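Local atomic coordinates of lysosome-associated membrane glycoprotein 1 (Mus musculus, PDB entry 5GV0), a protein that lines the lysosomal membrane as a heavily N-glycosylated glycoprotein, assembles with itself probably through its luminal domains, and probably shields the membrane from luminal hydrolases. Residues L69-G74 / Q85-N90; K109-T114 / T123-F128. All blocks are in the same frame, centred on the assembly; numbering follows the deposited sequence.

Contact 1: L69-G74 / Q85-N90. With NAG (2-acetamido-2-deoxy-beta-D-glucopyranose), chain E; SO4 (sulfate ion), chain B.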
ATOM      1  N   LEU A  69       2.917   3.724  -7.566  1.00 10.80           N
ATOM      2  CA  LEU A  69       2.270   2.672  -6.791  1.00 10.54           C
ATOM      3  C   LEU A  69       0.940   3.160  -6.267  1.00 11.17           C
ATOM      4  O   LEU A  69       0.896   4.182  -5.584  1.00 10.66           O
ATOM      5  CB  LEU A  69       3.150   2.249  -5.617  1.00 10.27           C
ATOM      6  CG  LEU A  69       2.484   1.302  -4.609  1.00 11.37           C
ATOM      7  CD1 LEU A  69       2.287  -0.083  -5.211  1.00 12.79           C
ATOM      8  CD2 LEU A  69       3.305   1.216  -3.319  1.00 16.15           C
ATOM      9  N   GLU A  70      -0.138   2.432  -6.555  1.00  9.10           N
ATOM     10  CA  GLU A  70      -1.438   2.794  -5.991  1.00 10.20           C
ATOM     11  C   GLU A  70      -1.967   1.672  -5.125  1.00 10.42           C
ATOM     12  O   GLU A  70      -2.015   0.505  -5.534  1.00 11.15           O
ATOM     13  CB  GLU A  70      -2.462   3.137  -7.071  1.00 10.53           C
ATOM     14  CG  GLU A  70      -3.801   3.621  -6.473  1.00 12.25           C
ATOM     15  CD  GLU A  70      -4.780   4.076  -7.530  1.00 15.83           C
ATOM     16  OE1 GLU A  70      -5.309   3.212  -8.253  1.00 18.79           O
ATOM     17  OE2 GLU A  70      -5.015   5.300  -7.638  1.00 18.96           O
ATOM     18  N   LEU A  71      -2.353   2.040  -3.914  1.00  9.71           N
ATOM     19  CA  LEU A  71      -3.005   1.132  -2.986  1.00  8.48           C
ATOM     20  C   LEU A  71      -4.488   1.416  -3.026  1.00 10.52           C
ATOM     21  O   LEU A  71      -4.910   2.580  -2.988  1.00 11.98           O
ATOM     22  CB  LEU A  71      -2.475   1.315  -1.571  1.00 10.85           C
ATOM     23  CG  LEU A  71      -0.966   1.239  -1.403  1.00 13.24           C
ATOM     24  CD1 LEU A  71      -0.605   1.420   0.060  1.00 17.17           C
ATOM     25  CD2 LEU A  71      -0.446  -0.083  -1.941  1.00 14.35           C
ATOM     26  N   GLN A  72      -5.287   0.363  -3.111  1.00  9.64           N
ATOM     27  CA  GLN A  72      -6.733   0.509  -3.118  1.00 11.57           C
ATOM     28  C   GLN A  72      -7.305  -0.182  -1.900  1.00 10.34           C
ATOM     29  O   GLN A  72      -6.994  -1.339  -1.633  1.00 10.92           O
ATOM     30  CB  GLN A  72      -7.331  -0.066  -4.405  1.00 10.95           C
ATOM     31  CG  GLN A  72      -6.730   0.537  -5.657  1.00 14.91           C
ATOM     32  CD  GLN A  72      -7.614   0.395  -6.879  1.00 22.20           C
ATOM     33  OE1 GLN A  72      -8.528  -0.426  -6.910  1.00 24.33           O
ATOM     34  NE2 GLN A  72      -7.347   1.206  -7.895  1.00 24.81           N
ATOM     35  N   PHE A  73      -8.118   0.546  -1.148  1.00 10.33           N
ATOM     36  CA  PHE A  73      -8.752   0.014   0.046  1.00  9.95           C
ATOM     37  C   PHE A  73     -10.239  -0.161  -0.212  1.00 10.75           C
ATOM     38  O   PHE A  73     -10.870   0.664  -0.877  1.00 11.60           O
ATOM     39  CB  PHE A  73      -8.524   0.940   1.245  1.00 10.07           C
ATOM     40  CG  PHE A  73      -7.092   1.021   1.670  1.00 10.33           C
ATOM     41  CD1 PHE A  73      -6.216   1.894   1.040  1.00 10.89           C
ATOM     42  CD2 PHE A  73      -6.612   0.206   2.678  1.00 10.81           C
ATOM     43  CE1 PHE A  73      -4.878   1.955   1.420  1.00 12.39           C
ATOM     44  CE2 PHE A  73      -5.282   0.262   3.060  1.00 11.96           C
ATOM     45  CZ  PHE A  73      -4.417   1.134   2.434  1.00 10.72           C
ATOM     46  N   GLY A  74     -10.788  -1.247   0.312  1.00  9.69           N
ATOM     47  CA  GLY A  74     -12.201  -1.519   0.191  1.00 10.79           C
ATOM     48  C   GLY A  74     -12.806  -1.753   1.549  1.00 13.20           C
ATOM     49  O   GLY A  74     -12.111  -1.864   2.556  1.00 11.92           O
ATOM     50  N   GLN A  85      -7.404  -3.940  -0.692  1.00  9.19           N
ATOM     51  CA  GLN A  85      -7.993  -4.883  -1.634  1.00 11.19           C
ATOM     52  C   GLN A  85      -7.255  -4.909  -2.969  1.00 10.23           C
ATOM     53  O   GLN A  85      -7.428  -5.835  -3.755  1.00 10.81           O
ATOM     54  CB  GLN A  85      -9.483  -4.567  -1.849  1.00 14.01           C
ATOM     55  CG  GLN A  85      -9.787  -3.274  -2.550  1.00 19.33           C
ATOM     56  CD  GLN A  85     -11.277  -3.066  -2.735  1.00 20.57           C
ATOM     57  OE1 GLN A  85     -12.087  -3.965  -2.471  1.00 20.00           O
ATOM     58  NE2 GLN A  85     -11.651  -1.867  -3.175  1.00 23.49           N
ATOM     59  N   GLY A  86      -6.421  -3.910  -3.230  1.00  9.99           N
ATOM     60  CA  GLY A  86      -5.764  -3.860  -4.516  1.00 11.49           C
ATOM     61  C   GLY A  86      -4.443  -3.130  -4.532  1.00 11.29           C
ATOM     62  O   GLY A  86      -4.215  -2.222  -3.739  1.00 10.15           O
ATOM     63  N   VAL A  87      -3.574  -3.543  -5.448  1.00  9.54           N
ATOM     64  CA  VAL A  87      -2.317  -2.863  -5.712  1.00  9.77           C
ATOM     65  C   VAL A  87      -2.147  -2.691  -7.219  1.00 14.84           C
ATOM     66  O   VAL A  87      -2.391  -3.627  -7.985  1.00 11.03           O
ATOM     67  CB  VAL A  87      -1.117  -3.655  -5.143  1.00 10.79           C
ATOM     68  CG1 VAL A  87       0.209  -3.197  -5.772  1.00 13.94           C
ATOM     69  CG2 VAL A  87      -1.079  -3.536  -3.629  1.00 11.14           C
ATOM     70  N   ARG A  88      -1.756  -1.490  -7.634  1.00 12.06           N
ATOM     71  CA  ARG A  88      -1.390  -1.214  -9.020  1.00 12.15           C
ATOM     72  C   ARG A  88       0.004  -0.623  -9.041  1.00 14.01           C
ATOM     73  O   ARG A  88       0.288   0.309  -8.293  1.00 13.72           O
ATOM     74  CB  ARG A  88      -2.357  -0.228  -9.689  1.00 18.32           C
ATOM     75  CG  ARG A  88      -3.804  -0.653  -9.743  1.00 23.44           C
ATOM     76  CD  ARG A  88      -4.554   0.119 -10.829  1.00 23.32           C
ATOM     77  NE  ARG A  88      -4.850   1.504 -10.462  1.00 21.74           N
ATOM     78  CZ  ARG A  88      -5.275   2.423 -11.324  1.00 26.96           C
ATOM     79  NH1 ARG A  88      -5.429   2.111 -12.604  1.00 25.85           N
ATOM     80  NH2 ARG A  88      -5.535   3.657 -10.911  1.00 23.76           N
ATOM     81  N   LEU A  89       0.865  -1.146  -9.904  1.00 12.44           N
ATOM     82  CA  LEU A  89       2.209  -0.611 -10.044  1.00 12.63           C
ATOM     83  C   LEU A  89       2.544  -0.335 -11.502  1.00 13.98           C
ATOM     84  O   LEU A  89       2.439  -1.222 -12.345  1.00 14.90           O
ATOM     85  CB  LEU A  89       3.229  -1.585  -9.448  1.00 12.72           C
ATOM     86  CG  LEU A  89       4.701  -1.204  -9.624  1.00 14.34           C
ATOM     87  CD1 LEU A  89       5.064   0.002  -8.769  1.00 14.61           C
ATOM     88  CD2 LEU A  89       5.596  -2.387  -9.298  1.00 15.54           C
ATOM     89  N   ASN A  90       2.933   0.904 -11.795  1.00 11.77           N
ATOM     90  CA  ASN A  90       3.555   1.237 -13.072  1.00 14.09           C
ATOM     91  C   ASN A  90       5.033   1.456 -12.820  1.00 13.44           C
ATOM     92  O   ASN A  90       5.398   2.161 -11.880  1.00 14.95           O
ATOM     93  CB  ASN A  90       2.961   2.506 -13.690  1.00 14.52           C
ATOM     94  CG  ASN A  90       1.557   2.317 -14.216  1.00 11.69           C
ATOM     95  OD1 ASN A  90       1.054   1.198 -14.333  1.00 19.00           O
ATOM     96  ND2 ASN A  90       0.914   3.434 -14.544  1.00 16.49           N
TER
HETATM   97  C1  NAG E 404      -0.428   3.448 -15.058  1.00 18.85           C
HETATM   98  C2  NAG E 404      -1.337   4.221 -14.103  1.00 19.74           C
HETATM   99  C3  NAG E 404      -2.750   4.314 -14.674  1.00 24.39           C
HETATM  100  C4  NAG E 404      -2.718   4.867 -16.093  1.00 37.13           C
HETATM  101  C5  NAG E 404      -1.755   4.051 -16.948  1.00 26.92           C
HETATM  102  C6  NAG E 404      -1.592   4.604 -18.344  1.00 35.64           C
HETATM  103  C7  NAG E 404      -0.922   4.190 -11.679  1.00 23.98           C
HETATM  104  C8  NAG E 404      -1.000   3.376 -10.423  1.00 23.44           C
HETATM  105  N2  NAG E 404      -1.355   3.590 -12.793  1.00 19.87           N
HETATM  106  O3  NAG E 404      -3.527   5.171 -13.848  1.00 26.66           O
HETATM  107  O4  NAG E 404      -4.018   4.807 -16.669  1.00 37.28           O
HETATM  108  O5  NAG E 404      -0.455   4.059 -16.342  1.00 24.46           O
HETATM  109  O6  NAG E 404      -0.875   5.832 -18.334  1.00 47.24           O
HETATM  110  O7  NAG E 404      -0.493   5.340 -11.684  1.00 27.32           O
HETATM  111  S   SO4 B 401      -7.092   5.343 -14.091  1.00 27.92           S
HETATM  112  O1  SO4 B 401      -7.241   5.815 -12.716  1.00 37.49           O
HETATM  113  O2  SO4 B 401      -8.392   4.905 -14.588  1.00 34.92           O
HETATM  114  O3  SO4 B 401      -6.586   6.424 -14.933  1.00 44.64           O
HETATM  115  O4  SO4 B 401      -6.153   4.224 -14.129  1.00 36.42           O

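Contact 2: K109-T114 / T123-F128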
ATOM      1  N   LYS A 109      -6.617  -9.090   0.272  1.00 12.18           N
ATOM      2  CA  LYS A 109      -7.266  -8.775   1.535  1.00 13.05           C
ATOM      3  C   LYS A 109      -6.215  -8.775   2.626  1.00 15.70           C
ATOM      4  O   LYS A 109      -5.878  -9.820   3.195  1.00 19.70           O
ATOM      5  CB  LYS A 109      -8.395  -9.756   1.862  1.00 13.93           C
ATOM      6  CG  LYS A 109      -9.129  -9.390   3.153  1.00 18.41           C
ATOM      7  CD  LYS A 109     -10.466 -10.104   3.289  1.00 24.45           C
ATOM      8  CE  LYS A 109     -11.532  -9.448   2.429  1.00 25.67           C
ATOM      9  NZ  LYS A 109     -12.873 -10.066   2.644  1.00 27.53           N
ATOM     10  N   ALA A 110      -5.666  -7.595   2.882  1.00 11.53           N
ATOM     11  CA  ALA A 110      -4.651  -7.431   3.906  1.00 11.87           C
ATOM     12  C   ALA A 110      -4.931  -6.157   4.681  1.00 11.37           C
ATOM     13  O   ALA A 110      -5.826  -5.391   4.317  1.00 12.72           O
ATOM     14  CB  ALA A 110      -3.251  -7.396   3.279  1.00 13.42           C
ATOM     15  N   LEU A 111      -4.171  -5.950   5.752  1.00 13.22           N
ATOM     16  CA  LEU A 111      -4.290  -4.753   6.583  1.00 11.62           C
ATOM     17  C   LEU A 111      -5.743  -4.551   7.030  1.00 14.27           C
ATOM     18  O   LEU A 111      -6.250  -3.432   7.075  1.00 13.43           O
ATOM     19  CB  LEU A 111      -3.775  -3.519   5.823  1.00 11.05           C
ATOM     20  CG  LEU A 111      -2.475  -3.657   5.023  1.00 13.98           C
ATOM     21  CD1 LEU A 111      -2.065  -2.305   4.424  1.00 13.27           C
ATOM     22  CD2 LEU A 111      -1.349  -4.236   5.879  1.00 15.07           C
ATOM     23  N   GLN A 112      -6.409  -5.649   7.365  1.00 13.85           N
ATOM     24  CA  GLN A 112      -7.829  -5.607   7.672  1.00 13.21           C
ATOM     25  C   GLN A 112      -8.101  -5.199   9.113  1.00 11.91           C
ATOM     26  O   GLN A 112      -7.491  -5.722  10.048  1.00 14.01           O
ATOM     27  CB  GLN A 112      -8.466  -6.965   7.391  1.00 13.57           C
ATOM     28  CG  GLN A 112      -9.976  -6.994   7.629  1.00 15.60           C
ATOM     29  CD  GLN A 112     -10.628  -8.270   7.131  1.00 23.70           C
ATOM     30  OE1 GLN A 112     -11.227  -8.295   6.057  1.00 24.80           O
ATOM     31  NE2 GLN A 112     -10.523  -9.335   7.917  1.00 28.78           N
ATOM     32  N   ALA A 113      -9.037  -4.273   9.286  1.00 11.20           N
ATOM     33  CA  ALA A 113      -9.451  -3.855  10.613  1.00 11.29           C
ATOM     34  C   ALA A 113     -10.888  -3.368  10.607  1.00 11.48           C
ATOM     35  O   ALA A 113     -11.460  -3.055   9.561  1.00 11.65           O
ATOM     36  CB  ALA A 113      -8.527  -2.760  11.147  1.00 10.68           C
ATOM     37  N   THR A 114     -11.463  -3.314  11.801  1.00 10.95           N
ATOM     38  CA  THR A 114     -12.785  -2.769  12.016  1.00 10.19           C
ATOM     39  C   THR A 114     -12.874  -1.303  11.612  1.00 11.31           C
ATOM     40  O   THR A 114     -12.025  -0.494  11.979  1.00 11.09           O
ATOM     41  CB  THR A 114     -13.170  -2.900  13.486  1.00 13.14           C
ATOM     42  OG1 THR A 114     -13.006  -4.267  13.901  1.00 13.67           O
ATOM     43  CG2 THR A 114     -14.599  -2.436  13.721  1.00 16.43           C
ATOM     44  N   THR A 123       5.399  -6.121  12.457  1.00 14.69           N
ATOM     45  CA  THR A 123       5.995  -7.327  11.894  1.00 15.69           C
ATOM     46  C   THR A 123       5.883  -7.259  10.380  1.00 17.52           C
ATOM     47  O   THR A 123       4.795  -7.093   9.842  1.00 17.34           O
ATOM     48  CB  THR A 123       5.305  -8.606  12.412  1.00 17.09           C
ATOM     49  OG1 THR A 123       5.440  -8.677  13.835  1.00 20.30           O
ATOM     50  CG2 THR A 123       5.936  -9.854  11.797  1.00 18.06           C
ATOM     51  N   GLU A 124       7.019  -7.364   9.704  1.00 13.41           N
ATOM     52  CA  GLU A 124       7.084  -7.332   8.247  1.00 18.33           C
ATOM     53  C   GLU A 124       6.101  -8.311   7.599  1.00 16.68           C
ATOM     54  O   GLU A 124       6.118  -9.499   7.910  1.00 17.81           O
ATOM     55  CB  GLU A 124       8.521  -7.655   7.822  1.00 24.95           C
ATOM     56  CG  GLU A 124       8.893  -7.381   6.382  1.00 31.81           C
ATOM     57  CD  GLU A 124      10.396  -7.517   6.166  1.00 27.83           C
ATOM     58  OE1 GLU A 124      10.839  -7.509   5.001  1.00 48.05           O
ATOM     59  OE2 GLU A 124      11.132  -7.628   7.172  1.00 40.30           O
ATOM     60  N   GLU A 125       5.234  -7.812   6.717  1.00 13.63           N
ATOM     61  CA  GLU A 125       4.340  -8.682   5.957  1.00 14.81           C
ATOM     62  C   GLU A 125       4.638  -8.578   4.475  1.00 14.85           C
ATOM     63  O   GLU A 125       4.622  -7.491   3.901  1.00 15.98           O
ATOM     64  CB  GLU A 125       2.866  -8.348   6.205  1.00 13.57           C
ATOM     65  CG  GLU A 125       1.929  -9.337   5.496  1.00 17.39           C
ATOM     66  CD  GLU A 125       0.460  -8.997   5.637  1.00 18.95           C
ATOM     67  OE1 GLU A 125       0.137  -8.013   6.330  1.00 20.96           O
ATOM     68  OE2 GLU A 125      -0.374  -9.717   5.046  1.00 19.76           O
ATOM     69  N   HIS A 126       4.901  -9.718   3.852  1.00 13.83           N
ATOM     70  CA  HIS A 126       5.157  -9.758   2.425  1.00 12.80           C
ATOM     71  C   HIS A 126       3.870 -10.101   1.701  1.00 14.41           C
ATOM     72  O   HIS A 126       3.457 -11.258   1.658  1.00 16.78           O
ATOM     73  CB  HIS A 126       6.250 -10.778   2.108  1.00 13.67           C
ATOM     74  CG  HIS A 126       7.516 -10.554   2.875  1.00 18.44           C
ATOM     75  ND1 HIS A 126       8.402  -9.548   2.567  1.00 31.81           N
ATOM     76  CD2 HIS A 126       8.041 -11.207   3.938  1.00 33.16           C
ATOM     77  CE1 HIS A 126       9.424  -9.589   3.405  1.00 25.94           C
ATOM     78  NE2 HIS A 126       9.229 -10.587   4.247  1.00 30.81           N
ATOM     79  N   ILE A 127       3.222  -9.082   1.158  1.00 11.06           N
ATOM     80  CA  ILE A 127       1.943  -9.278   0.489  1.00 11.65           C
ATOM     81  C   ILE A 127       2.154  -9.667  -0.965  1.00 11.28           C
ATOM     82  O   ILE A 127       2.708  -8.904  -1.749  1.00 12.16           O
ATOM     83  CB  ILE A 127       1.073  -8.018   0.556  1.00 10.81           C
ATOM     84  CG1 ILE A 127       0.822  -7.616   2.011  1.00 12.49           C
ATOM     85  CG2 ILE A 127      -0.248  -8.259  -0.164  1.00 12.43           C
ATOM     86  CD1 ILE A 127       0.093  -6.283   2.153  1.00 13.72           C
ATOM     87  N   PHE A 128       1.722 -10.877  -1.312  1.00  9.89           N
ATOM     88  CA  PHE A 128       1.811 -11.371  -2.678  1.00  9.94           C
ATOM     89  C   PHE A 128       0.939 -10.522  -3.598  1.00  9.92           C
ATOM     90  O   PHE A 128      -0.253 -10.362  -3.356  1.00 11.75           O
ATOM     91  CB  PHE A 128       1.377 -12.845  -2.715  1.00  9.92           C
ATOM     92  CG  PHE A 128       1.462 -13.500  -4.072  1.00 10.04           C
ATOM     93  CD1 PHE A 128       0.472 -13.306  -5.026  1.00 11.58           C
ATOM     94  CD2 PHE A 128       2.500 -14.377  -4.365  1.00 12.66           C
ATOM     95  CE1 PHE A 128       0.540 -13.939  -6.260  1.00 13.10           C
ATOM     96  CE2 PHE A 128       2.567 -15.018  -5.599  1.00 13.26           C
ATOM     97  CZ  PHE A 128       1.585 -14.797  -6.543  1.00 11.49           C
TER
HETATM   98  O   HOH W   1      -2.484  -7.795   6.973  1.00 17.94           O

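Contact 1: L69-G74 / Q85-N90
E70 and R88 run out side by side, the glutamate with CG anti to its backbone N (chi1 -176°), the arginine bent at chi3 (-75°), which sets NE beside the carboxylate. Their salt bridge converges on one oxygen: E70 OE1 lies 2.7 Å from R88 NH2 and 2.8 Å from R88 NE, near the guanidinium plane, although both donors approach from above the carboxylate plane. A third donor, Q72 NE2, reaches E70 OE1 at 2.9 Å in a nearly straight bond (162°). Three N-H groups on one atom should favour the ionised carboxylate. R88 NH1 binds O4 of a sulfate ion, probably from the crystallisation liquor, at 2.7 Å. The glycan linked to N90 places its N2 above the centre of the guanidinium and its methyl C8 3.7 Å from E70 CB. On the opposite face of the sheet, V87 is flanked by leucines, its CG1 3.8 Å from L69 CD1 and its CG2 3.9 Å from L71 CD2; L135 of strand 133-138 packs on V87 and L71. Backbone bonds join E70 to R88 and Q72 to G86, and Q85 N and G86 N share Q72 O: an antiparallel beta hairpin with a classic beta bulge.

Contact 2: K109-T114 / T123-F128
A110 and I127 provide most of the surface buried here, and they meet through methyl groups. A110 directs its CB toward the strand 125-128, where it lies 3.7 Å from I127 CD1. The isoleucine reaches that far because its chain is extended at chi2 (174°), and L84 of strand 81-92 packs against it as well. The backbones stay well apart, the nearest CA atoms, those of A110 and I127, being 7.7 Å from each other, and no direct hydrogen bond links the two segments.

Beside this apolar pair, E125 stretches across with CG anti to its backbone N (chi1 -175°). Its carboxylate rests against aliphatic carbon with both oxygens: E125 OE2 is 4.1 Å from A110 CB, and E125 OE1 is equally far from L111 CD2, the two side chains crossing obliquely. Y119 of strand 118-121 touches both L111 and E125. The chain bends sharply at L111, where phi is positive, and its amide does meet the carboxylate, though through a water: L111 N donates to the water at 2.8 Å, and the water donates to E125 OE1 at 2.7 Å. The contact thus combines dispersion between small aliphatic groups with one water bridge; the water gives E125 OE1 a hydrogen bond beside its aliphatic neighbours, consistent with a charged carboxylate tolerated at a partly exposed edge of an apolar contact.

Overall arrangement
Followed from the N terminus, the chain reaches contact 1 first, where strands 67-76 and 81-92 close a short hairpin turn. Contact 2 comes later and closes the loop from 115 to 122, which holds strand 118-121 and C121, joined by a disulfide to C158. The two contacts therefore stand in series, neither nested nor crossed, with centres about 13 Å apart. Strand 81-92 belongs to both neighbourhoods: it pairs with 67-76 in the hairpin of contact 1 and, antiparallel, with 112-114. Contact 1 lies inside the antiparallel sheet, whereas contact 2 ties that sheet to strand 125-128 of the mixed sheet, consistent with the beta-prism fold of LAMP luminal domains.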